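Long-range contacts in PPC domain-containing protein (PDB 2DT4), which is of unknown function but forms a trimer of the plant- and prokaryote-conserved (PPC) domain, a module that in plants accompanies AT-hook DNA-binding motifs: residues 1-6 with 123-127; 12-16 with 113-118; 26-31 with 85-89; 36-42 with 75-81; 43-49 with 66-72. All blocks are in the same frame, centred on the assembly; numbering follows the deposited sequence.

Contact 1: residues 1-6 with 123-127; sequences MVTGMF and GEKIE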
# COMPACT_ATOMS: atom_id res chain seq x y z
N MET A 1 5.98 -25.13 -13.94
CA MET A 1 6.23 -23.79 -14.53
C MET A 1 5.58 -22.73 -13.64
O MET A 1 4.41 -22.89 -13.27
CB MET A 1 5.89 -23.70 -16.00
CG MET A 1 4.80 -22.82 -16.51
SD MET A 1 4.61 -22.58 -18.24
CE MET A 1 2.91 -21.95 -18.28
N VAL A 2 6.24 -21.61 -13.50
CA VAL A 2 5.68 -20.51 -12.72
C VAL A 2 4.59 -19.81 -13.55
O VAL A 2 4.83 -19.42 -14.68
CB VAL A 2 6.80 -19.53 -12.32
CG1 VAL A 2 6.23 -18.33 -11.55
CG2 VAL A 2 7.83 -20.26 -11.48
N THR A 3 3.40 -19.66 -12.99
CA THR A 3 2.39 -18.80 -13.61
C THR A 3 2.08 -17.55 -12.82
O THR A 3 1.55 -16.62 -13.36
CB THR A 3 1.07 -19.54 -13.86
OG1 THR A 3 0.38 -19.79 -12.61
CG2 THR A 3 1.32 -20.93 -14.44
N GLY A 4 2.34 -17.57 -11.52
CA GLY A 4 2.03 -16.45 -10.68
C GLY A 4 0.56 -16.28 -10.37
O GLY A 4 0.21 -15.30 -9.72
N MET A 5 -0.30 -17.21 -10.82
CA MET A 5 -1.74 -17.05 -10.64
C MET A 5 -2.23 -17.92 -9.46
O MET A 5 -1.85 -19.10 -9.32
CB MET A 5 -2.51 -17.37 -11.93
CG MET A 5 -4.00 -17.26 -11.76
SD MET A 5 -5.06 -17.62 -13.20
CE MET A 5 -4.70 -16.72 -13.85
N PHE A 6 -3.05 -17.30 -8.63
CA PHE A 6 -3.56 -17.91 -7.41
C PHE A 6 -5.05 -17.64 -7.25
O PHE A 6 -5.60 -16.70 -7.83
CB PHE A 6 -2.84 -17.33 -6.18
CG PHE A 6 -1.39 -17.58 -6.18
CD1 PHE A 6 -0.88 -18.77 -5.67
CD2 PHE A 6 -0.52 -16.69 -6.78
CE1 PHE A 6 0.48 -19.02 -5.72
CE2 PHE A 6 0.83 -16.94 -6.84
CZ PHE A 6 1.33 -18.13 -6.31
N GLY A 123 -2.69 -21.93 -4.41
CA GLY A 123 -2.28 -22.35 -5.73
C GLY A 123 -0.94 -23.02 -5.73
O GLY A 123 -0.57 -23.76 -4.81
N GLU A 124 -0.21 -22.76 -6.79
CA GLU A 124 1.07 -23.35 -7.02
C GLU A 124 2.07 -22.91 -5.98
O GLU A 124 1.88 -21.92 -5.27
CB GLU A 124 1.56 -22.94 -8.41
CG GLU A 124 2.01 -21.48 -8.49
CD GLU A 124 2.22 -20.97 -9.89
OE1 GLU A 124 3.12 -20.11 -10.08
OE2 GLU A 124 1.45 -21.40 -10.80
N LYS A 125 3.17 -23.65 -5.91
CA LYS A 125 4.22 -23.34 -4.98
C LYS A 125 4.82 -21.99 -5.32
O LYS A 125 4.96 -21.62 -6.51
CB LYS A 125 5.29 -24.42 -5.03
CG LYS A 125 4.80 -25.68 -4.33
CD LYS A 125 5.87 -26.73 -4.25
CE LYS A 125 5.29 -28.07 -3.85
NZ LYS A 125 6.16 -29.15 -4.40
N ILE A 126 5.20 -21.30 -4.25
CA ILE A 126 5.83 -19.99 -4.34
C ILE A 126 6.71 -19.91 -3.10
O ILE A 126 6.27 -19.59 -2.01
CB ILE A 126 4.83 -18.80 -4.51
CG1 ILE A 126 5.56 -17.47 -4.69
CG2 ILE A 126 3.83 -18.73 -3.39
CD1 ILE A 126 4.62 -16.35 -5.06
N GLU A 127 7.94 -20.38 -3.24
CA GLU A 127 8.83 -20.55 -2.09
C GLU A 127 10.12 -19.73 -2.18
O GLU A 127 10.72 -19.62 -3.27
CB GLU A 127 9.17 -22.05 -2.10
CG GLU A 127 10.04 -22.53 -0.94
CD GLU A 127 10.14 -24.05 -0.87
OE1 GLU A 127 9.47 -24.78 -1.67
OE2 GLU A 127 10.91 -24.49 0.01

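Contact 2: residues 12-16 with 113-118; sequences YLFRV and VAEIFL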
# COMPACT_ATOMS: atom_id res chain seq x y z
N TYR A 12 -8.57 -11.52 6.08
CA TYR A 12 -8.53 -11.07 7.45
C TYR A 12 -8.24 -9.58 7.61
O TYR A 12 -7.55 -8.97 6.80
CB TYR A 12 -7.46 -11.83 8.24
CG TYR A 12 -7.49 -13.36 8.17
CD1 TYR A 12 -8.03 -14.10 9.20
CD2 TYR A 12 -6.94 -14.04 7.09
CE1 TYR A 12 -8.03 -15.48 9.16
CE2 TYR A 12 -6.91 -15.41 7.06
CZ TYR A 12 -7.47 -16.12 8.09
OH TYR A 12 -7.41 -17.51 8.07
N LEU A 13 -8.77 -9.00 8.68
CA LEU A 13 -8.53 -7.62 9.07
C LEU A 13 -8.56 -7.60 10.58
O LEU A 13 -9.55 -8.03 11.16
CB LEU A 13 -9.60 -6.68 8.49
CG LEU A 13 -9.37 -5.21 8.84
CD1 LEU A 13 -8.04 -4.69 8.29
CD2 LEU A 13 -10.54 -4.38 8.34
N PHE A 14 -7.47 -7.16 11.20
CA PHE A 14 -7.33 -7.27 12.65
C PHE A 14 -6.37 -6.26 13.21
O PHE A 14 -5.49 -5.72 12.50
CB PHE A 14 -6.89 -8.69 13.06
CG PHE A 14 -5.67 -9.20 12.33
CD1 PHE A 14 -4.39 -8.84 12.72
CD2 PHE A 14 -5.82 -10.02 11.24
CE1 PHE A 14 -3.27 -9.29 12.00
CE2 PHE A 14 -4.72 -10.48 10.55
CZ PHE A 14 -3.45 -10.11 10.91
N ARG A 15 -6.54 -6.03 14.51
CA ARG A 15 -5.58 -5.26 15.28
C ARG A 15 -4.66 -6.17 16.05
O ARG A 15 -5.11 -7.03 16.80
CB ARG A 15 -6.27 -4.31 16.25
CG ARG A 15 -5.27 -3.54 17.04
CD ARG A 15 -5.81 -2.30 17.66
NE ARG A 15 -6.72 -2.60 18.74
CZ ARG A 15 -6.38 -2.69 20.03
NH1 ARG A 15 -7.32 -2.92 20.95
NH2 ARG A 15 -5.14 -2.61 20.41
N VAL A 16 -3.37 -5.94 15.87
CA VAL A 16 -2.34 -6.67 16.56
C VAL A 16 -2.20 -6.08 17.98
O VAL A 16 -2.09 -4.87 18.12
CB VAL A 16 -0.99 -6.53 15.79
CG1 VAL A 16 0.11 -7.24 16.53
CG2 VAL A 16 -1.11 -7.02 14.38
N VAL A 113 0.07 0.22 17.85
CA VAL A 113 -1.22 -0.10 17.19
C VAL A 113 -0.79 -0.61 15.82
O VAL A 113 0.02 0.01 15.18
CB VAL A 113 -2.16 1.10 17.00
CG1 VAL A 113 -3.39 0.76 16.08
CG2 VAL A 113 -2.62 1.59 18.38
N ALA A 114 -1.45 -1.68 15.34
CA ALA A 114 -1.16 -2.16 13.97
C ALA A 114 -2.48 -2.77 13.48
O ALA A 114 -3.03 -3.69 14.14
CB ALA A 114 -0.03 -3.14 13.81
N GLU A 115 -2.98 -2.23 12.38
CA GLU A 115 -4.23 -2.62 11.79
C GLU A 115 -3.82 -3.23 10.47
O GLU A 115 -3.39 -2.53 9.53
CB GLU A 115 -5.18 -1.43 11.63
CG GLU A 115 -5.61 -0.90 13.00
CD GLU A 115 -6.36 0.42 12.98
OE1 GLU A 115 -6.58 1.01 11.91
OE2 GLU A 115 -6.72 0.90 14.07
N ILE A 116 -3.84 -4.55 10.47
CA ILE A 116 -3.35 -5.35 9.35
C ILE A 116 -4.46 -6.06 8.55
O ILE A 116 -5.38 -6.69 9.14
CB ILE A 116 -2.39 -6.42 9.94
CG1 ILE A 116 -1.23 -5.81 10.77
CG2 ILE A 116 -1.87 -7.33 8.85
CD1 ILE A 116 -0.41 -4.73 10.11
N PHE A 117 -4.28 -6.01 7.23
CA PHE A 117 -5.12 -6.69 6.26
C PHE A 117 -4.26 -7.82 5.69
O PHE A 117 -3.12 -7.60 5.30
CB PHE A 117 -5.58 -5.79 5.11
CG PHE A 117 -6.29 -6.52 4.02
CD1 PHE A 117 -5.67 -6.77 2.81
CD2 PHE A 117 -7.58 -6.99 4.21
CE1 PHE A 117 -6.34 -7.47 1.78
CE2 PHE A 117 -8.25 -7.68 3.19
CZ PHE A 117 -7.63 -7.90 1.99
N LEU A 118 -4.83 -9.02 5.65
CA LEU A 118 -4.10 -10.19 5.17
C LEU A 118 -4.99 -11.01 4.26
O LEU A 118 -6.11 -11.35 4.63
CB LEU A 118 -3.62 -11.02 6.35
CG LEU A 118 -2.69 -12.16 5.96
CD1 LEU A 118 -1.75 -12.46 7.11
CD2 LEU A 118 -3.43 -13.44 5.57

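Contact 3: residues 26-31 with 85-89; sequences IKNFCK and EPFVH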
# COMPACT_ATOMS: atom_id res chain seq x y z
N ILE A 26 2.69 -11.78 12.84
CA ILE A 26 2.08 -12.15 11.58
C ILE A 26 2.49 -13.60 11.26
O ILE A 26 1.65 -14.37 10.84
CB ILE A 26 2.42 -11.16 10.42
CG1 ILE A 26 1.79 -9.79 10.68
CG2 ILE A 26 1.92 -11.73 9.08
CD1 ILE A 26 2.35 -8.71 9.85
N LYS A 27 3.76 -13.96 11.50
CA LYS A 27 4.23 -15.33 11.32
C LYS A 27 3.43 -16.32 12.18
O LYS A 27 2.94 -17.35 11.68
CB LYS A 27 5.71 -15.44 11.64
CG LYS A 27 6.22 -16.89 11.58
CD LYS A 27 7.74 -16.99 11.75
CE LYS A 27 8.16 -18.44 11.73
NZ LYS A 27 9.60 -18.76 11.43
N ASN A 28 3.28 -16.00 13.47
CA ASN A 28 2.56 -16.88 14.38
C ASN A 28 1.07 -17.01 14.03
O ASN A 28 0.46 -18.08 14.19
CB ASN A 28 2.75 -16.36 15.82
CG ASN A 28 4.16 -16.68 16.36
OD1 ASN A 28 4.81 -17.63 15.88
ND2 ASN A 28 4.62 -15.92 17.36
N PHE A 29 0.49 -15.90 13.60
CA PHE A 29 -0.88 -15.90 13.08
C PHE A 29 -0.98 -16.92 11.91
O PHE A 29 -1.89 -17.77 11.89
CB PHE A 29 -1.30 -14.49 12.67
CG PHE A 29 -2.58 -14.43 11.90
CD1 PHE A 29 -2.54 -14.51 10.52
CD2 PHE A 29 -3.81 -14.27 12.52
CE1 PHE A 29 -3.69 -14.44 9.79
CE2 PHE A 29 -4.96 -14.22 11.75
CZ PHE A 29 -4.86 -14.35 10.38
N CYS A 30 -0.09 -16.82 10.93
CA CYS A 30 -0.14 -17.70 9.78
C CYS A 30 0.09 -19.14 10.22
O CYS A 30 -0.55 -20.02 9.71
CB CYS A 30 0.84 -17.28 8.69
SG CYS A 30 0.40 -15.70 7.92
N LYS A 31 0.98 -19.39 11.18
CA LYS A 31 1.17 -20.77 11.65
C LYS A 31 -0.10 -21.34 12.23
O LYS A 31 -0.47 -22.50 11.92
CB LYS A 31 2.31 -20.85 12.66
CG LYS A 31 3.64 -20.64 12.03
CD LYS A 31 4.75 -20.82 13.06
CE LYS A 31 6.06 -20.63 12.39
NZ LYS A 31 7.21 -20.83 13.36
N GLU A 85 8.40 -23.19 6.61
CA GLU A 85 7.57 -22.40 7.51
C GLU A 85 7.11 -21.12 6.83
O GLU A 85 7.84 -20.56 5.98
CB GLU A 85 8.37 -22.02 8.76
CG GLU A 85 8.82 -23.21 9.59
CD GLU A 85 7.68 -23.90 10.31
OE1 GLU A 85 7.90 -25.03 10.79
OE2 GLU A 85 6.57 -23.34 10.40
N PRO A 86 5.96 -20.60 7.21
CA PRO A 86 5.57 -19.30 6.67
C PRO A 86 6.57 -18.24 7.10
O PRO A 86 6.99 -18.21 8.27
CB PRO A 86 4.18 -19.03 7.28
CG PRO A 86 4.10 -19.89 8.45
CD PRO A 86 4.94 -21.12 8.13
N PHE A 87 6.93 -17.37 6.16
CA PHE A 87 7.95 -16.36 6.32
C PHE A 87 7.41 -15.00 5.83
O PHE A 87 6.84 -14.89 4.74
CB PHE A 87 9.21 -16.73 5.53
CG PHE A 87 10.31 -15.75 5.65
CD1 PHE A 87 11.20 -15.85 6.68
CD2 PHE A 87 10.46 -14.72 4.73
CE1 PHE A 87 12.25 -14.94 6.80
CE2 PHE A 87 11.49 -13.80 4.87
CZ PHE A 87 12.39 -13.94 5.91
N VAL A 88 7.57 -13.99 6.67
CA VAL A 88 6.99 -12.67 6.44
C VAL A 88 8.06 -11.71 5.92
O VAL A 88 9.13 -11.56 6.53
CB VAL A 88 6.35 -12.12 7.72
CG1 VAL A 88 5.51 -10.88 7.39
CG2 VAL A 88 5.50 -13.18 8.40
N HIS A 89 7.79 -11.09 4.78
CA HIS A 89 8.69 -10.11 4.18
C HIS A 89 7.89 -8.86 3.95
O HIS A 89 6.90 -8.88 3.23
CB HIS A 89 9.30 -10.61 2.88
CG HIS A 89 10.36 -9.71 2.33
ND1 HIS A 89 11.27 -9.06 3.13
CD2 HIS A 89 10.62 -9.31 1.05
CE1 HIS A 89 12.07 -8.32 2.37
NE2 HIS A 89 11.70 -8.47 1.11

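Contact 4: residues 36-42 with 75-81; sequences ETAIING and LIGNVSL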
# COMPACT_ATOMS: atom_id res chain seq x y z
N GLU A 36 0.13 -20.36 4.24
CA GLU A 36 1.45 -20.48 3.66
C GLU A 36 1.79 -19.30 2.77
O GLU A 36 2.97 -18.88 2.74
CB GLU A 36 1.55 -21.75 2.82
CG GLU A 36 1.47 -23.05 3.59
CD GLU A 36 2.17 -24.20 2.88
OE1 GLU A 36 1.96 -24.34 1.66
OE2 GLU A 36 2.92 -24.94 3.55
N THR A 37 0.81 -18.80 2.02
CA THR A 37 1.02 -17.68 1.10
C THR A 37 -0.03 -16.60 1.31
O THR A 37 -1.20 -16.90 1.37
CB THR A 37 0.93 -18.17 -0.38
OG1 THR A 37 1.82 -19.30 -0.58
CG2 THR A 37 1.36 -17.08 -1.34
N ALA A 38 0.39 -15.34 1.37
CA ALA A 38 -0.54 -14.23 1.56
C ALA A 38 0.10 -12.92 1.15
O ALA A 38 1.31 -12.82 1.01
CB ALA A 38 -0.96 -14.14 3.00
N ILE A 39 -0.75 -11.91 1.12
CA ILE A 39 -0.30 -10.55 0.87
C ILE A 39 -0.82 -9.81 2.10
O ILE A 39 -1.85 -10.17 2.70
CB ILE A 39 -0.65 -9.85 -0.46
CG1 ILE A 39 -2.18 -9.83 -0.71
CG2 ILE A 39 0.10 -10.54 -1.58
CD1 ILE A 39 -2.90 -8.63 -0.16
N ILE A 40 -0.07 -8.79 2.51
CA ILE A 40 -0.40 -7.98 3.67
C ILE A 40 -0.30 -6.50 3.37
O ILE A 40 0.53 -6.04 2.58
CB ILE A 40 0.49 -8.32 4.90
CG1 ILE A 40 1.97 -8.30 4.54
CG2 ILE A 40 0.13 -9.70 5.41
CD1 ILE A 40 2.89 -8.70 5.70
N ASN A 41 -1.09 -5.75 4.13
CA ASN A 41 -0.98 -4.30 4.04
C ASN A 41 -1.42 -3.84 5.42
O ASN A 41 -2.18 -4.53 6.08
CB ASN A 41 -1.67 -3.59 2.88
CG ASN A 41 -3.11 -3.25 3.14
OD1 ASN A 41 -3.50 -2.83 4.23
ND2 ASN A 41 -3.90 -3.39 2.10
N GLY A 42 -0.91 -2.71 5.88
CA GLY A 42 -1.40 -2.16 7.11
C GLY A 42 -0.81 -0.82 7.49
O GLY A 42 0.03 -0.27 6.80
N LEU A 75 2.61 -0.47 5.41
CA LEU A 75 3.28 -1.71 5.53
C LEU A 75 2.73 -2.41 4.33
O LEU A 75 1.52 -2.45 4.14
CB LEU A 75 2.91 -2.47 6.82
CG LEU A 75 3.61 -3.84 6.76
CD1 LEU A 75 4.18 -4.21 8.08
CD2 LEU A 75 2.75 -4.88 6.15
N ILE A 76 3.63 -2.99 3.53
CA ILE A 76 3.21 -3.73 2.34
C ILE A 76 4.13 -4.90 2.35
O ILE A 76 5.32 -4.75 2.55
CB ILE A 76 3.32 -2.98 1.00
CG1 ILE A 76 2.39 -1.76 1.00
CG2 ILE A 76 2.97 -3.91 -0.13
CD1 ILE A 76 2.54 -0.92 -0.21
N GLY A 77 3.59 -6.08 2.12
CA GLY A 77 4.46 -7.23 2.05
C GLY A 77 3.75 -8.51 1.74
O GLY A 77 2.64 -8.52 1.24
N ASN A 78 4.40 -9.62 2.07
CA ASN A 78 3.85 -10.91 1.73
C ASN A 78 4.31 -11.98 2.70
O ASN A 78 5.26 -11.79 3.47
CB ASN A 78 4.22 -11.26 0.27
CG ASN A 78 5.70 -11.20 0.01
OD1 ASN A 78 6.46 -11.95 0.64
ND2 ASN A 78 6.14 -10.27 -0.86
N VAL A 79 3.60 -13.10 2.68
CA VAL A 79 3.92 -14.31 3.43
C VAL A 79 4.12 -15.42 2.39
O VAL A 79 3.35 -15.54 1.43
CB VAL A 79 2.81 -14.71 4.43
CG1 VAL A 79 3.25 -15.93 5.25
CG2 VAL A 79 2.44 -13.57 5.38
N SER A 80 5.19 -16.19 2.57
CA SER A 80 5.47 -17.32 1.68
C SER A 80 6.33 -18.32 2.39
O SER A 80 6.97 -18.01 3.36
CB SER A 80 6.08 -16.85 0.34
OG SER A 80 7.30 -16.19 0.51
N LEU A 81 6.30 -19.54 1.92
CA LEU A 81 7.11 -20.60 2.51
C LEU A 81 8.61 -20.33 2.38
O LEU A 81 9.09 -19.96 1.32
CB LEU A 81 6.78 -21.91 1.80
CG LEU A 81 7.47 -23.21 2.14
CD1 LEU A 81 7.09 -23.69 3.52
CD2 LEU A 81 7.09 -24.27 1.10
O HOH W 1 4.32 -20.13 -0.22

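Contact 5: residues 43-49 with 66-72; sequences IGTLKNP and LKGSYEL. With GOL (glycerol), chain B.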
# COMPACT_ATOMS: atom_id res chain seq x y z
N ILE A 43 -1.35 -0.31 8.60
CA ILE A 43 -1.01 0.97 9.19
C ILE A 43 -1.00 0.86 10.70
O ILE A 43 -1.46 -0.13 11.28
CB ILE A 43 -2.02 2.08 8.75
CG1 ILE A 43 -3.46 1.74 9.17
CG2 ILE A 43 -1.94 2.33 7.21
CD1 ILE A 43 -4.48 2.85 8.88
N GLY A 44 -0.53 1.90 11.34
CA GLY A 44 -0.58 2.02 12.78
C GLY A 44 0.55 2.86 13.29
O GLY A 44 0.79 3.94 12.75
N THR A 45 1.18 2.39 14.37
CA THR A 45 2.36 3.01 14.99
C THR A 45 3.27 1.92 15.54
O THR A 45 2.81 0.99 16.22
CB THR A 45 1.94 3.94 16.11
OG1 THR A 45 1.49 5.18 15.55
CG2 THR A 45 3.12 4.37 16.95
N LEU A 46 4.56 2.02 15.23
CA LEU A 46 5.57 1.14 15.81
C LEU A 46 6.49 1.89 16.74
O LEU A 46 6.73 3.09 16.56
CB LEU A 46 6.41 0.50 14.69
CG LEU A 46 5.64 -0.35 13.68
CD1 LEU A 46 6.65 -0.87 12.61
CD2 LEU A 46 4.83 -1.46 14.32
N LYS A 47 7.04 1.18 17.72
CA LYS A 47 8.04 1.74 18.63
C LYS A 47 9.39 1.09 18.41
O LYS A 47 9.49 -0.13 18.27
CB LYS A 47 7.58 1.52 20.07
CG LYS A 47 6.38 2.42 20.42
CD LYS A 47 5.96 2.40 21.88
CE LYS A 47 4.79 3.34 22.12
NZ LYS A 47 4.32 3.33 23.56
N ASN A 48 10.44 1.93 18.39
CA ASN A 48 11.79 1.49 18.11
C ASN A 48 11.92 0.55 16.90
O ASN A 48 12.56 -0.52 17.02
CB ASN A 48 12.39 0.86 19.35
CG ASN A 48 12.10 1.67 20.61
OD1 ASN A 48 12.42 2.86 20.70
ND2 ASN A 48 11.47 1.02 21.60
N PRO A 49 11.33 0.92 15.76
CA PRO A 49 11.43 0.05 14.58
C PRO A 49 12.86 -0.01 14.06
O PRO A 49 13.60 0.97 14.11
CB PRO A 49 10.47 0.69 13.58
CG PRO A 49 10.44 2.13 13.95
CD PRO A 49 10.55 2.13 15.44
N LEU A 66 15.78 2.73 14.66
CA LEU A 66 15.14 3.98 15.03
C LEU A 66 14.69 3.89 16.48
O LEU A 66 14.59 2.79 17.04
CB LEU A 66 13.96 4.27 14.07
CG LEU A 66 14.34 4.34 12.61
CD1 LEU A 66 13.12 4.39 11.64
CD2 LEU A 66 15.24 5.54 12.32
N LYS A 67 14.40 5.05 17.07
CA LYS A 67 13.96 5.14 18.45
C LYS A 67 12.67 5.92 18.61
O LYS A 67 12.42 6.92 17.92
CB LYS A 67 15.06 5.75 19.31
CG LYS A 67 16.35 4.92 19.28
CD LYS A 67 16.93 4.63 20.65
CE LYS A 67 18.45 4.36 20.60
NZ LYS A 67 19.29 5.63 20.66
N GLY A 68 11.85 5.44 19.53
CA GLY A 68 10.59 6.08 19.85
C GLY A 68 9.48 5.67 18.91
O GLY A 68 9.60 4.70 18.16
N SER A 69 8.37 6.38 18.99
CA SER A 69 7.18 6.08 18.22
C SER A 69 7.27 6.70 16.82
O SER A 69 7.60 7.86 16.66
CB SER A 69 5.94 6.61 18.92
OG SER A 69 5.75 5.90 20.14
N TYR A 70 6.98 5.87 15.83
CA TYR A 70 6.85 6.30 14.46
C TYR A 70 5.49 5.90 13.95
O TYR A 70 5.05 4.74 14.15
CB TYR A 70 7.94 5.67 13.59
CG TYR A 70 9.29 6.34 13.67
CD1 TYR A 70 10.14 6.13 14.77
CD2 TYR A 70 9.72 7.16 12.64
CE1 TYR A 70 11.41 6.77 14.83
CE2 TYR A 70 10.96 7.79 12.69
CZ TYR A 70 11.78 7.60 13.79
OH TYR A 70 13.02 8.24 13.84
N GLU A 71 4.82 6.80 13.24
CA GLU A 71 3.59 6.45 12.54
C GLU A 71 3.92 5.42 11.43
O GLU A 71 4.84 5.63 10.60
CB GLU A 71 2.85 7.67 11.95
CG GLU A 71 2.35 8.65 13.01
CD GLU A 71 1.14 8.16 13.79
OE1 GLU A 71 0.94 8.60 14.95
OE2 GLU A 71 0.33 7.37 13.27
N LEU A 72 3.21 4.31 11.43
CA LEU A 72 3.36 3.28 10.42
C LEU A 72 2.47 3.69 9.25
O LEU A 72 1.29 3.42 9.24
CB LEU A 72 2.95 1.92 11.02
CG LEU A 72 3.50 0.57 10.49
CD1 LEU A 72 2.54 -0.57 10.60
CD2 LEU A 72 4.41 0.55 9.27
C1 GOL B . -1.55 6.30 16.41
O1 GOL B . -0.21 6.69 16.53
C2 GOL B . -1.88 5.88 14.98
O2 GOL B . -2.11 6.99 14.11
C3 GOL B . -3.14 5.03 15.08
O3 GOL B . -3.32 4.22 13.94
O HOH W 2 15.39 0.28 17.03

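Contact 1: residues 1-6 with 123-127
A single carboxylate can gather several donors, and Glu-124 does so for the N-terminal residues. Thr-3 N and Gly-4 N both donate to Glu-124 OE1, each at 3.0 Å, while the hydroxyl Thr-3 OG1 gives its proton to Glu-124 OE2 at 2.6 Å. The same oxygen, Thr-3 OG1, accepts from Met-5 N at 3.2 Å, an ST turn that curls residues 3-5 around the acid. Gly-4 sits in this bend at positive phi, which favours glycine.

The apolar part belongs to Phe-6. Its CZ lies 3.9 Å from Ile-126 CG2, and at the ring edge CE1 approaches Glu-124 O at 3.3 Å. A side chain on Gly-123 would strike this ring, and the backbone angles there call for glycine in any case.

Outward, Val-2 rests on Glu-139 and Leu-141, and Ile-126 on Thr-37 and Trp-138. Met-5 and Phe-6, at the start of strand 5-16, pair antiparallel with a strand of the second subunit, continuing the sheet across the interface.

Contact 2: residues 12-16 with 113-118
Five backbone hydrogen bonds set the register of strands 12-16 and 114-118. Tyr-12 N reaches Leu-118 O at 2.9 Å and Leu-118 N returns to Tyr-12 O at 3.0 Å; Phe-14 N to Ile-116 O (3.0 Å) and Ile-116 N to Phe-14 O (2.9 Å) repeat the pattern, and Val-16 N donates to Ala-114 O at 2.9 Å. CA-H...O contacts fill the intervening pairs, as between Arg-15 CA and Ala-114 O at 3.2 Å. The charged ends of Arg-15 and Glu-115 look beyond the pair: Arg-15 NE bonds to Trp-138 O of the third subunit, and Glu-115 forms a salt bridge with Arg-128 of that subunit.

Strand 114-123 runs antiparallel between strands 5-16 and 38-46, which helix 22-33 connects, so the pair belongs to a split beta-alpha-beta unit. Tyr-12, Phe-14, Val-16, Ala-114, Ile-116 and Leu-118 share the face covered by this helix, whose Phe-29 meets the Tyr-12 ring edge-to-face. There Phe-14 CE1 meets Ile-116 CB at 3.6 Å, Val-16 CG2 meets Ile-116 CG1 at 3.8 Å, and Tyr-12 CD2 lies 3.9 Å from Leu-118 CD2. On the other face, Leu-13 CD1 lies 4.2 Å from Phe-117 CB.

Contact 3: residues 26-31 with 85-89
A helix packed on a beta-sheet meets it through the side chains the strand turns toward it, and helix 26-31 on strand 85-89 illustrates the alpha/beta layer of this domain. The two axes come within 8.0 Å and run roughly antiparallel, at 148°, joined by side-chain contacts and a long salt bridge.

Glu-85 opens the strand at the more exposed end. Its OE2 lies 3.9 Å from Lys-31 NZ, too far for a tight ion pair, and approaches the aliphatic Lys-31 CE at 3.4 Å. Pro-86 follows with its ring pointing at the helix: Pro-86 CG touches Lys-31 CG at 3.7 Å, and Pro-86 CB touches Cys-30 CB at 4.0 Å. Its carbonyl oxygen, Pro-86 O, lies 3.6 Å from Lys-27 CG. Phe-87 points away from the helix; its ring makes a cation-pi contact with Lys-82 and the side chain packs on Arg-128.

The alternation from Pro-86 through Phe-87 brings Val-88 back toward the helix, one turn before the level of Cys-30. Val-88 CG2 meets Ile-26 CG2 at 3.9 Å and Lys-27 N at 3.6 Å. His-89 lies out of reach of the helix segment, and its NE2 is hydrogen-bonded to O3 of a glycerol.

Contact 4: residues 36-42 with 75-81
The backbones of 38-42 and 75-81 form an antiparallel pair in the middle of the large sheet, their axes 4.4 Å apart at closest and inclined at 155°. Hydrogen-bonded pairs fall at Ala-38 with Val-79, Ile-40 with Gly-77 and Gly-42 with Leu-75. Val-79 N to Ala-38 O is the shortest bond at 2.8 Å; Ile-40 N to Gly-77 O measures 3.0 Å, and Leu-75 N to Gly-42 O, at 2.9 Å, is bent and weak. Between them, CA-H...O contacts such as Asn-41 CA to Leu-75 O (3.1 Å) close the remaining gaps.

Side chains divide by face. Ala-38, Ile-40, Leu-75 and Val-79 look toward the helix layer, where Leu-22 and Cys-30 cover Leu-75 and Val-79. A beta-carbon on Gly-77 would crowd Ile-40 CD1, at 3.5 Å; that methyl reaches along the sheet, Ile-40 CD1 to Leu-75 CD2 measuring 3.8 Å.

Ile-39, Asn-41, Ile-76 and Asn-78 occupy the other face, the one buried in the trimer. Ile-76 meets Ile-76 of the third subunit near the assembly's centre, and Asn-78 bonds to Arg-128 of its own chain and Glu-115 of the second subunit. Where the pairing ends, one water bridges Thr-37 OG1 at 2.7 Å and Leu-81 N at 3.0 Å.

Contact 5: residues 43-49 with 66-72
How an antiparallel pair can pass from one sheet into another is seen where 43-49 meets 66-72. Leu-46 and Leu-72 lie side by side on one face, CG to CG at 3.9 Å. Beyond them Pro-49 is a wedge: its CD lies 4.1 Å from Tyr-70 CD1 and its CG 4.1 Å from Leu-66 CB, with Leu-94 touching Pro-49, Leu-66 and Tyr-70. On the opposite face, the Thr-45 methyl CG2 fits against Ser-69 CB at 4.1 Å, while Lys-47 extends away to a salt bridge with Glu-56 of the third subunit.

Backbone bonds keep these shapes in step, from Leu-72 N to Gly-44 O (2.8 Å) and Tyr-70 N to Leu-46 O (2.9 Å) to Leu-66 N to Pro-49 O (2.9 Å). At the corner Asn-48 folds its side chain over the partner, and Asn-48 OD1 receives Gly-68 N at 2.9 Å. Gly-44 adopts backbone angles that call for glycine.

Glu-71 and Thr-45 border a hollow occupied by glycerol, probably from the crystallisation liquor. GOL O1 donates to Glu-71 OE1 at 2.7 Å and lies a very short 2.5 Å from Thr-45 OG1. Tyr-61 and His-89 of the third subunit also bind this glycerol, making the site a polar pocket between subunits, at the end of a beta pair that leads from the large sheet into the three-stranded one.

Overall arrangement
One large sheet links all five contacts. Contacts 2 and 4, with centres about 12 Å apart, join at strands 114-123 and 38-46, where Phe-117 N lies 2.8 Å from Asn-41 O, a probable hydrogen bond. Contact 5 prolongs the two strands of contact 4, while contact 3 lays the helix on the same sheet, its centre about 9 Å from that of contact 4. Contact 1 lies at the far end, its centre about 34 Å from that of contact 5, but touches contact 4 through Ile-126 CG2 and Thr-37 OG1 at 3.5 Å. The glycerol pocket unites contacts across subunits: residues of contact 5 and His-89, from contact 3 of the third subunit, bind the same molecule.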